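Local coordinates for protein methyltransferase (Streptomyces regensis, PDB 5N5D) that probably transfers a methyl group from S-adenosylmethionine to a hydroxyl oxygen during synthesis of the pyrrolobenzodiazepine tomaymycin, at residues I65-T70 / G87-I92; M139-A144 / V167-V172. All coordinates share one frame; numbering follows the deposited sequence.

Contact 1: residues I65-T70 / G87-I92. With SAM (S-adenosylmethionine), chain H.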
ATOM      1  N   ILE A  65     -14.538   9.626   4.993  1.00 14.81           N
ATOM      2  CA  ILE A  65     -13.660   8.619   5.573  1.00 13.78           C
ATOM      3  C   ILE A  65     -14.142   8.298   6.979  1.00 15.42           C
ATOM      4  O   ILE A  65     -14.497   9.201   7.743  1.00 16.16           O
ATOM      5  CB  ILE A  65     -12.195   9.099   5.603  1.00 14.63           C
ATOM      6  CG1 ILE A  65     -11.719   9.442   4.187  1.00 15.90           C
ATOM      7  CG2 ILE A  65     -11.303   8.042   6.244  1.00 14.40           C
ATOM      8  CD1 ILE A  65     -10.330  10.050   4.133  1.00 16.46           C
ATOM      9  N   LEU A  66     -14.141   7.009   7.323  1.00 14.88           N
ATOM     10  CA  LEU A  66     -14.470   6.539   8.663  1.00 14.37           C
ATOM     11  C   LEU A  66     -13.216   5.963   9.304  1.00 15.04           C
ATOM     12  O   LEU A  66     -12.532   5.140   8.691  1.00 15.58           O
ATOM     13  CB  LEU A  66     -15.571   5.479   8.610  1.00 15.60           C
ATOM     14  CG  LEU A  66     -15.886   4.734   9.908  1.00 17.06           C
ATOM     15  CD1 LEU A  66     -16.405   5.689  10.987  1.00 18.71           C
ATOM     16  CD2 LEU A  66     -16.878   3.621   9.642  1.00 18.49           C
ATOM     17  N   GLU A  67     -12.913   6.404  10.523  1.00 14.53           N
ATOM     18  CA  GLU A  67     -11.782   5.897  11.286  1.00 14.90           C
ATOM     19  C   GLU A  67     -12.274   5.342  12.610  1.00 11.74           C
ATOM     20  O   GLU A  67     -12.997   6.024  13.344  1.00 15.20           O
ATOM     21  CB  GLU A  67     -10.748   6.999  11.535  1.00 13.94           C
ATOM     22  CG  GLU A  67      -9.603   6.598  12.452  1.00 13.81           C
ATOM     23  CD  GLU A  67      -8.588   7.711  12.610  1.00 14.73           C
ATOM     24  OE1 GLU A  67      -8.950   8.768  13.169  1.00 17.28           O
ATOM     25  OE2 GLU A  67      -7.443   7.527  12.149  1.00 17.34           O
ATOM     26  N   ILE A  68     -11.871   4.116  12.917  1.00 13.86           N
ATOM     27  CA  ILE A  68     -12.216   3.457  14.169  1.00 13.18           C
ATOM     28  C   ILE A  68     -10.932   3.392  14.986  1.00 13.56           C
ATOM     29  O   ILE A  68     -10.046   2.582  14.697  1.00 14.50           O
ATOM     30  CB  ILE A  68     -12.820   2.069  13.935  1.00 14.96           C
ATOM     31  CG1 ILE A  68     -14.022   2.180  12.998  1.00 15.46           C
ATOM     32  CG2 ILE A  68     -13.228   1.443  15.262  1.00 17.48           C
ATOM     33  CD1 ILE A  68     -14.557   0.861  12.503  1.00 16.88           C
ATOM     34  N   GLY A  69     -10.815   4.272  15.982  1.00 15.39           N
ATOM     35  CA  GLY A  69      -9.626   4.341  16.814  1.00 14.74           C
ATOM     36  C   GLY A  69      -8.806   5.605  16.631  1.00 13.77           C
ATOM     37  O   GLY A  69      -7.719   5.555  16.056  1.00 16.25           O
ATOM     38  N   THR A  70      -9.311   6.731  17.147  1.00 15.26           N
ATOM     39  CA  THR A  70      -8.644   8.023  16.978  1.00 15.23           C
ATOM     40  C   THR A  70      -7.302   8.074  17.697  1.00 14.45           C
ATOM     41  O   THR A  70      -6.338   8.657  17.181  1.00 15.11           O
ATOM     42  CB  THR A  70      -9.521   9.150  17.521  1.00 16.69           C
ATOM     43  OG1 THR A  70     -10.882   8.952  17.133  1.00 17.24           O
ATOM     44  CG2 THR A  70      -9.025  10.498  17.014  1.00 18.21           C
ATOM     45  N   GLY A  87     -15.332  17.422   2.210  1.00 21.73           N
ATOM     46  CA  GLY A  87     -15.207  16.085   2.750  1.00 18.67           C
ATOM     47  C   GLY A  87     -15.422  16.029   4.254  1.00 17.48           C
ATOM     48  O   GLY A  87     -15.566  17.044   4.937  1.00 20.94           O
ATOM     49  N   ARG A  88     -15.441  14.804   4.779  1.00 16.29           N
ATOM     50  CA  ARG A  88     -15.549  14.624   6.218  1.00 16.90           C
ATOM     51  C   ARG A  88     -14.834  13.352   6.642  1.00 16.49           C
ATOM     52  O   ARG A  88     -14.895  12.331   5.953  1.00 16.46           O
ATOM     53  CB  ARG A  88     -17.008  14.574   6.685  1.00 22.85           C
ATOM     54  CG  ARG A  88     -17.145  14.608   8.209  1.00 30.71           C
ATOM     55  CD  ARG A  88     -18.208  15.590   8.686  1.00 47.05           C
ATOM     56  NE  ARG A  88     -19.565  15.112   8.427  1.00 64.11           N
ATOM     57  CZ  ARG A  88     -20.320  15.475   7.395  1.00 81.22           C
ATOM     58  NH1 ARG A  88     -21.542  14.973   7.266  1.00 87.17           N
ATOM     59  NH2 ARG A  88     -19.872  16.337   6.491  1.00 89.59           N
ATOM     60  N   LEU A  89     -14.140  13.451   7.770  1.00 14.69           N
ATOM     61  CA  LEU A  89     -13.595  12.317   8.502  1.00 14.78           C
ATOM     62  C   LEU A  89     -14.446  12.119   9.748  1.00 16.13           C
ATOM     63  O   LEU A  89     -14.579  13.034  10.569  1.00 16.53           O
ATOM     64  CB  LEU A  89     -12.133  12.557   8.883  1.00 14.24           C
ATOM     65  CG  LEU A  89     -11.532  11.508   9.823  1.00 14.55           C
ATOM     66  CD1 LEU A  89     -11.438  10.159   9.133  1.00 15.03           C
ATOM     67  CD2 LEU A  89     -10.170  11.957  10.325  1.00 14.12           C
ATOM     68  N   VAL A  90     -15.041  10.942   9.873  1.00 15.02           N
ATOM     69  CA  VAL A  90     -15.761  10.556  11.077  1.00 14.36           C
ATOM     70  C   VAL A  90     -14.843   9.616  11.835  1.00 15.05           C
ATOM     71  O   VAL A  90     -14.433   8.585  11.295  1.00 15.32           O
ATOM     72  CB  VAL A  90     -17.099   9.884  10.737  1.00 14.62           C
ATOM     73  CG1 VAL A  90     -17.843   9.484  12.008  1.00 17.16           C
ATOM     74  CG2 VAL A  90     -17.961  10.812   9.891  1.00 16.58           C
ATOM     75  N   THR A  91     -14.489   9.968  13.067  1.00 14.74           N
ATOM     76  CA  THR A  91     -13.553   9.150  13.824  1.00 14.90           C
ATOM     77  C   THR A  91     -14.103   8.856  15.213  1.00 15.85           C
ATOM     78  O   THR A  91     -14.791   9.684  15.816  1.00 17.03           O
ATOM     79  CB  THR A  91     -12.164   9.821  13.896  1.00 14.80           C
ATOM     80  OG1 THR A  91     -11.238   8.928  14.522  1.00 15.86           O
ATOM     81  CG2 THR A  91     -12.224  11.160  14.634  1.00 16.27           C
ATOM     82  N   ILE A  92     -13.807   7.649  15.699  1.00 14.06           N
ATOM     83  CA  ILE A  92     -14.379   7.102  16.926  1.00 14.13           C
ATOM     84  C   ILE A  92     -13.261   6.746  17.895  1.00 14.21           C
ATOM     85  O   ILE A  92     -12.290   6.081  17.520  1.00 14.85           O
ATOM     86  CB  ILE A  92     -15.223   5.842  16.650  1.00 15.55           C
ATOM     87  CG1 ILE A  92     -16.298   6.124  15.601  1.00 14.75           C
ATOM     88  CG2 ILE A  92     -15.839   5.334  17.958  1.00 19.41           C
ATOM     89  CD1 ILE A  92     -17.037   4.878  15.128  1.00 17.15           C
TER
HETATM   90  N   SAM H 306      -5.293   5.287  14.718  1.00 16.05           N
HETATM   91  CA  SAM H 306      -4.392   5.892  15.718  1.00 16.39           C
HETATM   92  C   SAM H 306      -3.106   6.443  15.021  1.00 18.37           C
HETATM   93  O   SAM H 306      -2.578   5.710  14.155  1.00 17.12           O
HETATM   94  OXT SAM H 306      -2.691   7.568  15.371  1.00 18.13           O
HETATM   95  CB  SAM H 306      -4.003   4.859  16.803  1.00 16.39           C
HETATM   96  CG  SAM H 306      -5.220   4.118  17.344  1.00 17.32           C
HETATM   97  SD  SAM H 306      -4.670   3.089  18.726  1.00 21.60           S
HETATM   98  CE  SAM H 306      -3.851   1.796  17.870  1.00 21.28           C
HETATM   99  C5' SAM H 306      -6.191   2.196  19.197  1.00 20.70           C
HETATM  100  C4' SAM H 306      -7.241   3.103  19.807  1.00 20.81           C
HETATM  101  O4' SAM H 306      -8.527   2.444  19.839  1.00 21.69           O
HETATM  102  C3' SAM H 306      -6.939   3.555  21.242  1.00 19.34           C
HETATM  103  O3' SAM H 306      -6.942   4.978  21.300  1.00 19.12           O
HETATM  104  C2' SAM H 306      -8.056   2.901  22.071  1.00 18.92           C
HETATM  105  O2' SAM H 306      -8.469   3.698  23.175  1.00 19.71           O
HETATM  106  C1' SAM H 306      -9.172   2.803  21.039  1.00 20.95           C
HETATM  107  N9  SAM H 306     -10.189   1.800  21.329  1.00 19.22           N
HETATM  108  C8  SAM H 306     -10.002   0.551  21.857  1.00 19.40           C
HETATM  109  N7  SAM H 306     -11.099  -0.162  21.948  1.00 18.61           N
HETATM  110  C5  SAM H 306     -12.079   0.680  21.441  1.00 18.95           C
HETATM  111  C6  SAM H 306     -13.461   0.511  21.238  1.00 18.57           C
HETATM  112  N6  SAM H 306     -14.125  -0.611  21.543  1.00 20.80           N
HETATM  113  N1  SAM H 306     -14.148   1.542  20.695  1.00 18.46           N
HETATM  114  C2  SAM H 306     -13.487   2.661  20.384  1.00 19.33           C
HETATM  115  N3  SAM H 306     -12.187   2.935  20.532  1.00 18.85           N
HETATM  116  C4  SAM H 306     -11.533   1.895  21.064  1.00 18.93           C
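E67 and T91 meet side by side near the C-terminal end of a parallel strand pair in the Rossmann-like methyltransferase fold, within the beta-alpha-beta unit of strand 64-68, helix 74-80 and strand 88-93. The hydroxyl OG1 of T91 donates to OE1 of E67 over 2.7 Å, using the carboxylate lone pair that faces away from OE2. CG of E67 and OG1 of T91 are both anti to their backbone N (chi1 174° and -174°), which brings hydroxyl to carboxylate. Threonine suits this spot because its branched CB favours the extended backbone and its hydroxyl gives the donor. T70 crosses T91 at about a right angle, its OG1 2.6 Å from OG1 of T91.

Further down the same face, CG2 of I65 packs on CD1 of L89 at 3.6 Å. On the other face CD1 of L66 lies 4.2 Å from CG1 of V90, both residues touching F137 of a loop, while I68 and I92 pack on A122 of helix 122-125.

The backbone ladder runs from I65 N to R88 O through V90 N to I65 O and E67 N to V90 O, then I92 N to E67 O. In the second shell, S75 and S76 bond to OE2 and OE1 of E67, engaging both oxygens of this buried carboxylate. Past the strand comes the glycine-containing cofactor loop: G69, whose positive phi of 112° would press a side chain against the preceding carbonyl, accepts the amino N of S-adenosylmethionine at its O (2.8 Å). There I92 O accepts G69 N in its carbonyl plane at 2.8 Å, and T70 N from above that plane at 3.1 Å.

Contact 2: residues M139-A144 / V167-V172. With SAM (S-adenosylmethionine), chain H.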
ATOM      1  N   MET A 139     -13.789   5.320   2.319  1.00 14.97           N
ATOM      2  CA  MET A 139     -12.635   4.665   2.908  1.00 14.39           C
ATOM      3  C   MET A 139     -12.914   4.456   4.385  1.00 14.15           C
ATOM      4  O   MET A 139     -13.526   5.310   5.034  1.00 15.80           O
ATOM      5  CB  MET A 139     -11.359   5.493   2.714  1.00 14.61           C
ATOM      6  CG  MET A 139     -10.124   4.892   3.353  1.00 14.49           C
ATOM      7  SD  MET A 139      -8.644   5.770   2.808  1.00 17.62           S
ATOM      8  CE  MET A 139      -7.382   4.952   3.775  1.00 18.12           C
ATOM      9  N   VAL A 140     -12.470   3.316   4.903  1.00 13.52           N
ATOM     10  CA  VAL A 140     -12.582   2.988   6.319  1.00 13.72           C
ATOM     11  C   VAL A 140     -11.214   2.544   6.814  1.00 14.50           C
ATOM     12  O   VAL A 140     -10.590   1.668   6.208  1.00 15.70           O
ATOM     13  CB  VAL A 140     -13.614   1.876   6.575  1.00 13.88           C
ATOM     14  CG1 VAL A 140     -13.770   1.637   8.060  1.00 13.74           C
ATOM     15  CG2 VAL A 140     -14.943   2.229   5.941  1.00 14.28           C
ATOM     16  N   PHE A 141     -10.755   3.139   7.911  1.00 13.93           N
ATOM     17  CA  PHE A 141      -9.530   2.723   8.584  1.00 13.14           C
ATOM     18  C   PHE A 141      -9.906   2.135   9.937  1.00 14.17           C
ATOM     19  O   PHE A 141     -10.474   2.834  10.787  1.00 13.95           O
ATOM     20  CB  PHE A 141      -8.564   3.901   8.747  1.00 13.15           C
ATOM     21  CG  PHE A 141      -7.255   3.540   9.416  1.00 14.52           C
ATOM     22  CD1 PHE A 141      -6.564   2.386   9.070  1.00 15.33           C
ATOM     23  CD2 PHE A 141      -6.713   4.369  10.383  1.00 14.38           C
ATOM     24  CE1 PHE A 141      -5.358   2.073   9.685  1.00 14.83           C
ATOM     25  CE2 PHE A 141      -5.510   4.063  10.993  1.00 15.46           C
ATOM     26  CZ  PHE A 141      -4.834   2.908  10.640  1.00 14.62           C
ATOM     27  N   VAL A 142      -9.594   0.857  10.127  1.00 13.53           N
ATOM     28  CA  VAL A 142      -9.917   0.121  11.341  1.00 15.35           C
ATOM     29  C   VAL A 142      -8.624  -0.050  12.123  1.00 14.97           C
ATOM     30  O   VAL A 142      -7.714  -0.766  11.688  1.00 13.71           O
ATOM     31  CB  VAL A 142     -10.557  -1.235  11.027  1.00 15.23           C
ATOM     32  CG1 VAL A 142     -10.980  -1.938  12.318  1.00 16.21           C
ATOM     33  CG2 VAL A 142     -11.730  -1.065  10.062  1.00 16.20           C
ATOM     34  N   ASP A 143      -8.545   0.594  13.280  1.00 14.18           N
ATOM     35  CA  ASP A 143      -7.336   0.603  14.088  1.00 15.14           C
ATOM     36  C   ASP A 143      -7.721   0.793  15.551  1.00 15.36           C
ATOM     37  O   ASP A 143      -7.270   1.714  16.226  1.00 16.32           O
ATOM     38  CB  ASP A 143      -6.388   1.702  13.613  1.00 15.91           C
ATOM     39  CG  ASP A 143      -5.034   1.648  14.297  1.00 18.21           C
ATOM     40  OD1 ASP A 143      -4.645   0.571  14.812  1.00 19.64           O
ATOM     41  OD2 ASP A 143      -4.348   2.694  14.318  1.00 19.04           O
ATOM     42  N   ALA A 144      -8.577  -0.089  16.060  1.00 18.54           N
ATOM     43  CA  ALA A 144      -8.973  -0.023  17.461  1.00 18.86           C
ATOM     44  C   ALA A 144      -8.632  -1.348  18.134  1.00 19.44           C
ATOM     45  O   ALA A 144      -7.501  -1.832  18.016  1.00 20.44           O
ATOM     46  CB  ALA A 144     -10.458   0.323  17.580  1.00 18.71           C
ATOM     47  N   VAL A 167      -8.922  -0.398   5.180  1.00 14.10           N
ATOM     48  CA  VAL A 167      -7.597  -0.744   5.685  1.00 12.67           C
ATOM     49  C   VAL A 167      -7.751  -1.147   7.142  1.00 12.81           C
ATOM     50  O   VAL A 167      -8.330  -0.399   7.937  1.00 15.38           O
ATOM     51  CB  VAL A 167      -6.600   0.420   5.540  1.00 13.72           C
ATOM     52  CG1 VAL A 167      -5.278   0.086   6.239  1.00 15.00           C
ATOM     53  CG2 VAL A 167      -6.356   0.735   4.064  1.00 14.81           C
ATOM     54  N   VAL A 168      -7.236  -2.326   7.489  1.00 13.11           N
ATOM     55  CA  VAL A 168      -7.243  -2.822   8.860  1.00 13.14           C
ATOM     56  C   VAL A 168      -5.793  -2.934   9.307  1.00 14.46           C
ATOM     57  O   VAL A 168      -5.002  -3.650   8.679  1.00 14.11           O
ATOM     58  CB  VAL A 168      -7.963  -4.173   8.979  1.00 14.75           C
ATOM     59  CG1 VAL A 168      -7.948  -4.653  10.434  1.00 15.68           C
ATOM     60  CG2 VAL A 168      -9.377  -4.065   8.438  1.00 15.01           C
ATOM     61  N   ASP A 169      -5.441  -2.218  10.371  1.00 12.07           N
ATOM     62  CA  ASP A 169      -4.078  -2.220  10.882  1.00 12.34           C
ATOM     63  C   ASP A 169      -3.854  -3.363  11.873  1.00 16.60           C
ATOM     64  O   ASP A 169      -4.790  -3.894  12.481  1.00 15.87           O
ATOM     65  CB  ASP A 169      -3.744  -0.886  11.554  1.00 16.10           C
ATOM     66  CG  ASP A 169      -2.250  -0.568  11.531  1.00 20.71           C
ATOM     67  OD1 ASP A 169      -1.486  -1.316  10.879  1.00 20.79           O
ATOM     68  OD2 ASP A 169      -1.833   0.438  12.157  1.00 21.58           O
ATOM     69  N   ASN A 170      -2.579  -3.740  12.002  1.00 16.99           N
ATOM     70  CA  ASN A 170      -2.077  -4.607  13.074  1.00 20.78           C
ATOM     71  C   ASN A 170      -2.667  -6.018  13.012  1.00 18.22           C
ATOM     72  O   ASN A 170      -3.129  -6.568  14.014  1.00 20.15           O
ATOM     73  CB  ASN A 170      -2.331  -3.960  14.438  1.00 28.97           C
ATOM     74  CG  ASN A 170      -1.753  -2.551  14.533  1.00 36.81           C
ATOM     75  OD1 ASN A 170      -2.446  -1.607  14.918  1.00 48.40           O
ATOM     76  ND2 ASN A 170      -0.480  -2.404  14.167  1.00 30.77           N
ATOM     77  N   VAL A 171      -2.594  -6.634  11.829  1.00 13.83           N
ATOM     78  CA  VAL A 171      -3.224  -7.929  11.588  1.00 12.85           C
ATOM     79  C   VAL A 171      -2.245  -9.097  11.731  1.00 15.14           C
ATOM     80  O   VAL A 171      -2.623 -10.236  11.451  1.00 17.45           O
ATOM     81  CB  VAL A 171      -3.901  -7.976  10.206  1.00 15.15           C
ATOM     82  CG1 VAL A 171      -5.018  -6.956  10.113  1.00 15.01           C
ATOM     83  CG2 VAL A 171      -2.877  -7.790   9.080  1.00 14.01           C
ATOM     84  N   VAL A 172      -1.008  -8.859  12.160  1.00 13.73           N
ATOM     85  CA  VAL A 172       0.009  -9.909  12.164  1.00 14.13           C
ATOM     86  C   VAL A 172       0.172 -10.538  13.543  1.00 14.30           C
ATOM     87  O   VAL A 172       0.373 -11.748  13.653  1.00 15.75           O
ATOM     88  CB  VAL A 172       1.347  -9.346  11.631  1.00 15.13           C
ATOM     89  CG1 VAL A 172       2.521 -10.261  11.977  1.00 17.97           C
ATOM     90  CG2 VAL A 172       1.260  -9.169  10.122  1.00 14.88           C
TER
HETATM   91  N   SAM H 306      -5.293   5.287  14.718  1.00 16.05           N
HETATM   92  CA  SAM H 306      -4.392   5.892  15.718  1.00 16.39           C
HETATM   93  C   SAM H 306      -3.106   6.443  15.021  1.00 18.37           C
HETATM   94  O   SAM H 306      -2.578   5.710  14.155  1.00 17.12           O
HETATM   95  OXT SAM H 306      -2.691   7.568  15.371  1.00 18.13           O
HETATM   96  CB  SAM H 306      -4.003   4.859  16.803  1.00 16.39           C
HETATM   97  CG  SAM H 306      -5.220   4.118  17.344  1.00 17.32           C
HETATM   98  SD  SAM H 306      -4.670   3.089  18.726  1.00 21.60           S
HETATM   99  CE  SAM H 306      -3.851   1.796  17.870  1.00 21.28           C
HETATM  100  C5' SAM H 306      -6.191   2.196  19.197  1.00 20.70           C
HETATM  101  C4' SAM H 306      -7.241   3.103  19.807  1.00 20.81           C
HETATM  102  O4' SAM H 306      -8.527   2.444  19.839  1.00 21.69           O
HETATM  103  C3' SAM H 306      -6.939   3.555  21.242  1.00 19.34           C
HETATM  104  O3' SAM H 306      -6.942   4.978  21.300  1.00 19.12           O
HETATM  105  C2' SAM H 306      -8.056   2.901  22.071  1.00 18.92           C
HETATM  106  O2' SAM H 306      -8.469   3.698  23.175  1.00 19.71           O
HETATM  107  C1' SAM H 306      -9.172   2.803  21.039  1.00 20.95           C
HETATM  108  N9  SAM H 306     -10.189   1.800  21.329  1.00 19.22           N
HETATM  109  C8  SAM H 306     -10.002   0.551  21.857  1.00 19.40           C
HETATM  110  N7  SAM H 306     -11.099  -0.162  21.948  1.00 18.61           N
HETATM  111  C5  SAM H 306     -12.079   0.680  21.441  1.00 18.95           C
HETATM  112  C6  SAM H 306     -13.461   0.511  21.238  1.00 18.57           C
HETATM  113  N6  SAM H 306     -14.125  -0.611  21.543  1.00 20.80           N
HETATM  114  N1  SAM H 306     -14.148   1.542  20.695  1.00 18.46           N
HETATM  115  C2  SAM H 306     -13.487   2.661  20.384  1.00 19.33           C
HETATM  116  N3  SAM H 306     -12.187   2.935  20.532  1.00 18.85           N
HETATM  117  C4  SAM H 306     -11.533   1.895  21.064  1.00 18.93           C
HETATM  118  O   HOH W   1      -7.041  -3.148  14.149  1.00 24.57           O
HETATM  119  O   HOH W   2      -1.758   2.060  14.527  1.00 25.24           O
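F141 lays its ring alongside D169 and obliquely across V167: CD1 lies 3.9 Å from CG1 of V167, and CE1 packs against CB of D169. With CG anti to the backbone N (chi1 -179°), the ring sits beside its own carbonyl carbon and reaches forward along the strand, where D143 CB rests over one face, offset toward the rim. An alanine in place of F141 would probably open a gap beside V167 and leave D143 and D169 freer to shift.

On the opposite face of the sheet V142 and V168 run side by side, CB to CG2 at 4.0 Å; valines suit a buried strand because their branched CB favours extended backbone and fills space close to it. Three straight backbone bonds hold the pair in parallel register: V167 N to V140 O, V142 N to V167 O and D169 N to V142 O.

At the C-terminal ends the character turns polar. D143 accepts the amino N of S-adenosylmethionine at OD2, 2.8 Å away, a pairing that suits a carboxylate facing an ammonium group. The other oxygen, OD1, lies 3.4 Å from the methyl carbon CE of the ligand. D143 OD1 and D169 OD2 are 3.9 Å apart, and one water reaches both D143 OD2 (2.7 Å) and D169 OD2 (2.9 Å). N170 has its ND2 held by D217 OD2, which turns its OD1 to D143 OD1 at 3.1 Å, two acceptors face to face. Though no metal is modelled, D143, D169 and N170 gathered near the cofactor methyl are consistent with the divalent-metal site of catechol-O-methyltransferase-like enzymes.

How the contacts relate
Contacts 1 and 2 lie in one sheet, their centres about 12 Å apart, and are joined where strand 64-68 borders strand 139-142. L66 O and F141 N are 2.8 Å apart and I68 N and F141 O 2.9 Å, both probable hydrogen bonds. Across the sheet the four strands run parallel in the order 88-93, 64-68, 139-142, 165-169. Side chains meet at the junction too: OE2 of E67 lies 3.7 Å from CD2 of F141. Each contact comes from its own beta-alpha-beta unit, and both reach the cofactor at the C-terminal strand ends. The ligand's amino N bridges them, to G69 O in contact 1 and D143 OD2 in contact 2.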